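Local atomic coordinates of B12-binding domain-containing protein (Kitasatospora setae, PDB entry 6WTE), a protein that binds cobalamin and a [4Fe-4S] cluster and, as the radical SAM methylase TsrM, probably transfers methyl groups by a non-radical route. Residues T71-G84 with M464-Y476. Sequence-based numbering, arbitrary orientation. Where two conformers were deposited one is given.
Sequences TDTVYAFEQRPFVG and MFDEHGNFRLVCY
P81 sets its CG over the centre of one face of the F471 ring, 3.6 Å from the ring centroid and 5° off the normal, a well-centred CH-pi contact. V83 meets the same ring at its edge, CG2 being 3.5 Å from F471 CE1, and the backbone N of G84 comes in near the ring plane beside CZ. L473 carries the buried middle of the contact. Its CD2 reaches D72 CB at 3.7 Å and also touches both the carboxylate carbon and OD2, so an apolar methyl covers an acid held by other bonds: T71 OG1 donates to OD1, V74 N closes an Asx turn on OD2, and R412 adds a salt bridge. M464 is modelled in two conformers; in one, with CG anti to the backbone N (chi1 -171°) and the chain bent at chi3, CE comes 3.7 Å from T71 CB, a tentative contact.

The Q79 side is looser and partly hydrated. A water donates to Q79 OE1 (2.8 Å) and accepts from L473 N (3.0 Å), linking the segments where the direct approach of OE1 to L473 O sets two acceptors together. OE1 also accepts from N439 N, while NE2 donates to A76 O close to the plane of the Q79 amide, also bonds Q437 OE1, and passes 3.4 Å from C475 SG. Replacing Q79 with an alanine is likely to deprive A76 O, N439 N and Q437 OE1 of their amide partner and to break the water link to L473.

The contact joins the B12-binding domain, through its cofactor loop (T71 N and T73 O bond cobalamin) and the start of helix 83-96, to strand 475-476, antiparallel to strand 404-412 in the sheet holding the radical SAM core strands. Helix 112-119 covers V83 and F471, W495 of helix 491-503 touches A76 and Q79, and strand 404-412 supplies R412 beside L473 and C475.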
# COMPACT_ATOMS: atom_id res chain seq x y z
N THR A 71 -4.03 7.38 -1.19
CA THR A 71 -5.12 8.31 -1.49
C THR A 71 -5.80 8.80 -0.22
O THR A 71 -6.26 9.94 -0.17
CB THR A 71 -6.15 7.64 -2.38
OG1 THR A 71 -6.62 6.44 -1.75
CG2 THR A 71 -5.55 7.28 -3.72
N ASP A 72 -5.88 7.94 0.79
CA ASP A 72 -6.50 8.24 2.07
C ASP A 72 -5.98 7.21 3.06
O ASP A 72 -5.18 6.34 2.71
CB ASP A 72 -8.04 8.23 1.99
CG ASP A 72 -8.62 6.90 1.54
OD1 ASP A 72 -8.43 6.54 0.36
OD2 ASP A 72 -9.28 6.22 2.37
N THR A 73 -6.44 7.30 4.31
CA THR A 73 -5.98 6.34 5.31
C THR A 73 -6.54 4.95 5.09
O THR A 73 -5.99 3.99 5.63
CB THR A 73 -6.34 6.81 6.72
OG1 THR A 73 -7.76 6.77 6.89
CG2 THR A 73 -5.83 8.22 6.97
N VAL A 74 -7.63 4.82 4.33
CA VAL A 74 -8.24 3.55 3.94
C VAL A 74 -8.98 2.94 5.14
O VAL A 74 -9.60 1.87 5.03
CB VAL A 74 -7.18 2.62 3.30
CG1 VAL A 74 -7.69 1.22 3.02
CG2 VAL A 74 -6.71 3.24 1.99
N TYR A 75 -8.99 3.64 6.27
CA TYR A 75 -9.83 3.25 7.40
C TYR A 75 -11.26 3.67 7.09
O TYR A 75 -11.54 4.87 6.97
CB TYR A 75 -9.36 3.90 8.69
CG TYR A 75 -8.14 3.28 9.33
CD1 TYR A 75 -8.15 1.96 9.76
CD2 TYR A 75 -6.99 4.03 9.54
CE1 TYR A 75 -7.03 1.40 10.36
CE2 TYR A 75 -5.87 3.48 10.14
CZ TYR A 75 -5.90 2.16 10.55
OH TYR A 75 -4.79 1.61 11.14
N ALA A 76 -12.17 2.69 6.99
CA ALA A 76 -13.52 2.99 6.52
C ALA A 76 -14.28 3.92 7.47
O ALA A 76 -15.09 4.73 7.02
CB ALA A 76 -14.31 1.69 6.32
N PHE A 77 -14.04 3.81 8.77
CA PHE A 77 -14.74 4.69 9.71
C PHE A 77 -14.17 6.10 9.72
O PHE A 77 -14.84 7.01 10.21
CB PHE A 77 -14.69 4.10 11.12
CG PHE A 77 -13.34 3.58 11.51
CD1 PHE A 77 -12.94 2.29 11.16
CD2 PHE A 77 -12.45 4.38 12.22
CE1 PHE A 77 -11.69 1.82 11.51
CE2 PHE A 77 -11.20 3.90 12.58
CZ PHE A 77 -10.82 2.62 12.22
N GLU A 78 -12.98 6.31 9.16
CA GLU A 78 -12.32 7.61 9.21
C GLU A 78 -12.57 8.46 7.97
O GLU A 78 -12.99 9.61 8.09
CB GLU A 78 -10.81 7.43 9.40
CG GLU A 78 -10.09 8.74 9.70
CD GLU A 78 -8.60 8.56 9.89
OE1 GLU A 78 -8.10 7.43 9.69
OE2 GLU A 78 -7.93 9.56 10.24
N GLN A 79 -12.32 7.91 6.79
CA GLN A 79 -12.52 8.63 5.53
C GLN A 79 -11.74 9.95 5.53
O GLN A 79 -12.29 11.04 5.34
CB GLN A 79 -14.01 8.84 5.27
CG GLN A 79 -14.72 7.52 5.03
CD GLN A 79 -16.22 7.64 5.05
OE1 GLN A 79 -16.78 8.66 4.64
NE2 GLN A 79 -16.89 6.61 5.56
N ARG A 80 -10.44 9.82 5.77
CA ARG A 80 -9.54 10.96 5.78
C ARG A 80 -8.69 10.93 4.52
O ARG A 80 -7.78 10.10 4.41
CB ARG A 80 -8.65 10.97 7.03
CG ARG A 80 -7.57 12.04 6.97
CD ARG A 80 -7.13 12.50 8.34
NE ARG A 80 -6.11 13.54 8.25
CZ ARG A 80 -4.80 13.31 8.34
NH1 ARG A 80 -4.35 12.07 8.53
NH2 ARG A 80 -3.94 14.31 8.24
N PRO A 81 -8.95 11.81 3.56
CA PRO A 81 -8.18 11.78 2.30
C PRO A 81 -6.83 12.46 2.43
O PRO A 81 -6.62 13.34 3.26
CB PRO A 81 -9.08 12.55 1.34
CG PRO A 81 -9.76 13.55 2.21
CD PRO A 81 -9.99 12.84 3.53
N PHE A 82 -5.91 12.02 1.57
CA PHE A 82 -4.64 12.71 1.38
C PHE A 82 -4.55 13.46 0.05
O PHE A 82 -3.66 14.30 -0.09
CB PHE A 82 -3.47 11.71 1.43
CG PHE A 82 -3.31 11.02 2.76
CD1 PHE A 82 -3.06 11.74 3.91
CD2 PHE A 82 -3.37 9.63 2.84
CE1 PHE A 82 -2.90 11.10 5.13
CE2 PHE A 82 -3.20 8.99 4.06
CZ PHE A 82 -2.97 9.72 5.20
N VAL A 83 -5.43 13.17 -0.91
CA VAL A 83 -5.24 13.73 -2.25
C VAL A 83 -5.43 15.24 -2.28
O VAL A 83 -4.87 15.92 -3.14
CB VAL A 83 -6.17 13.03 -3.27
CG1 VAL A 83 -5.87 11.54 -3.33
CG2 VAL A 83 -7.62 13.29 -2.92
N GLY A 84 -6.21 15.80 -1.35
CA GLY A 84 -6.32 17.25 -1.27
C GLY A 84 -5.01 17.89 -0.87
O GLY A 84 -4.61 18.91 -1.44
N MET A 464 -14.58 8.67 -4.56
CA MET A 464 -13.97 9.60 -3.63
C MET A 464 -14.63 10.97 -3.58
O MET A 464 -14.49 11.67 -2.57
CB MET A 464 -12.48 9.78 -3.97
CG MET A 464 -11.67 10.56 -2.96
SD MET A 464 -9.91 10.32 -3.23
CE MET A 464 -9.73 8.59 -2.80
N PHE A 465 -15.34 11.38 -4.63
CA PHE A 465 -15.93 12.71 -4.73
C PHE A 465 -17.39 12.60 -5.12
O PHE A 465 -17.78 11.71 -5.88
CB PHE A 465 -15.21 13.57 -5.77
CG PHE A 465 -13.74 13.73 -5.54
CD1 PHE A 465 -13.26 14.75 -4.74
CD2 PHE A 465 -12.83 12.88 -6.16
CE1 PHE A 465 -11.90 14.91 -4.54
CE2 PHE A 465 -11.47 13.04 -5.95
CZ PHE A 465 -11.00 14.06 -5.14
N ASP A 466 -18.21 13.52 -4.61
CA ASP A 466 -19.59 13.56 -5.05
C ASP A 466 -19.71 14.39 -6.33
O ASP A 466 -18.71 14.85 -6.90
CB ASP A 466 -20.51 14.06 -3.93
CG ASP A 466 -20.30 15.53 -3.58
OD1 ASP A 466 -19.58 16.27 -4.28
OD2 ASP A 466 -20.89 15.95 -2.55
N GLU A 467 -20.95 14.58 -6.78
CA GLU A 467 -21.19 15.26 -8.05
C GLU A 467 -20.73 16.71 -8.02
O GLU A 467 -20.43 17.28 -9.07
CB GLU A 467 -22.68 15.18 -8.40
CG GLU A 467 -23.22 13.76 -8.63
CD GLU A 467 -23.51 12.99 -7.35
OE1 GLU A 467 -23.14 13.47 -6.25
OE2 GLU A 467 -24.13 11.91 -7.44
N HIS A 468 -20.68 17.32 -6.84
CA HIS A 468 -20.26 18.71 -6.71
C HIS A 468 -18.76 18.86 -6.50
O HIS A 468 -18.28 19.99 -6.36
CB HIS A 468 -21.01 19.38 -5.56
CG HIS A 468 -22.50 19.34 -5.71
ND1 HIS A 468 -23.31 18.59 -4.88
CD2 HIS A 468 -23.32 19.95 -6.59
CE1 HIS A 468 -24.57 18.74 -5.25
NE2 HIS A 468 -24.61 19.57 -6.28
N GLY A 469 -18.01 17.77 -6.49
CA GLY A 469 -16.59 17.82 -6.26
C GLY A 469 -16.17 17.77 -4.81
O GLY A 469 -14.97 17.86 -4.52
N ASN A 470 -17.11 17.63 -3.88
CA ASN A 470 -16.77 17.52 -2.47
C ASN A 470 -16.27 16.12 -2.15
O ASN A 470 -16.67 15.14 -2.80
CB ASN A 470 -17.98 17.85 -1.60
CG ASN A 470 -18.55 19.22 -1.89
OD1 ASN A 470 -19.67 19.34 -2.39
ND2 ASN A 470 -17.79 20.26 -1.58
N PHE A 471 -15.39 16.02 -1.15
CA PHE A 471 -14.94 14.71 -0.71
C PHE A 471 -16.11 13.88 -0.22
O PHE A 471 -16.91 14.33 0.61
CB PHE A 471 -13.90 14.84 0.40
CG PHE A 471 -12.51 15.07 -0.11
CD1 PHE A 471 -11.94 14.20 -1.04
CD2 PHE A 471 -11.77 16.15 0.32
CE1 PHE A 471 -10.66 14.40 -1.50
CE2 PHE A 471 -10.49 16.36 -0.15
CZ PHE A 471 -9.93 15.49 -1.06
N ARG A 472 -16.22 12.66 -0.74
CA ARG A 472 -17.29 11.74 -0.40
C ARG A 472 -16.71 10.34 -0.62
O ARG A 472 -16.96 9.68 -1.63
CB ARG A 472 -18.55 11.99 -1.23
CG ARG A 472 -19.82 11.44 -0.63
CD ARG A 472 -20.17 10.07 -1.20
NE ARG A 472 -20.74 10.15 -2.54
CZ ARG A 472 -20.06 9.90 -3.65
NH1 ARG A 472 -18.79 9.56 -3.58
NH2 ARG A 472 -20.65 9.98 -4.83
N LEU A 473 -15.88 9.91 0.33
CA LEU A 473 -15.16 8.65 0.23
C LEU A 473 -16.13 7.51 0.51
O LEU A 473 -16.72 7.44 1.60
CB LEU A 473 -13.99 8.61 1.21
CG LEU A 473 -12.69 9.28 0.78
CD1 LEU A 473 -12.88 10.77 0.50
CD2 LEU A 473 -11.63 9.07 1.86
N VAL A 474 -16.30 6.61 -0.46
CA VAL A 474 -17.33 5.59 -0.44
C VAL A 474 -16.82 4.34 0.27
O VAL A 474 -15.66 3.95 0.09
CB VAL A 474 -17.79 5.27 -1.87
CG1 VAL A 474 -18.77 4.15 -1.88
CG2 VAL A 474 -18.42 6.51 -2.50
N CYS A 475 -17.70 3.70 1.06
CA CYS A 475 -17.38 2.51 1.83
C CYS A 475 -18.50 1.49 1.72
O CYS A 475 -19.63 1.81 1.36
CB CYS A 475 -17.17 2.83 3.31
SG CYS A 475 -15.85 4.01 3.60
N TYR A 476 -18.16 0.24 2.06
CA TYR A 476 -19.13 -0.81 2.28
C TYR A 476 -19.00 -1.30 3.72
O TYR A 476 -17.89 -1.47 4.23
CB TYR A 476 -18.94 -2.00 1.34
CG TYR A 476 -19.95 -3.10 1.59
CD1 TYR A 476 -21.19 -3.08 0.98
CD2 TYR A 476 -19.66 -4.15 2.46
CE1 TYR A 476 -22.13 -4.07 1.22
CE2 TYR A 476 -20.59 -5.15 2.71
CZ TYR A 476 -21.82 -5.10 2.08
OH TYR A 476 -22.75 -6.09 2.32
O HOH W 1 -16.13 10.88 3.14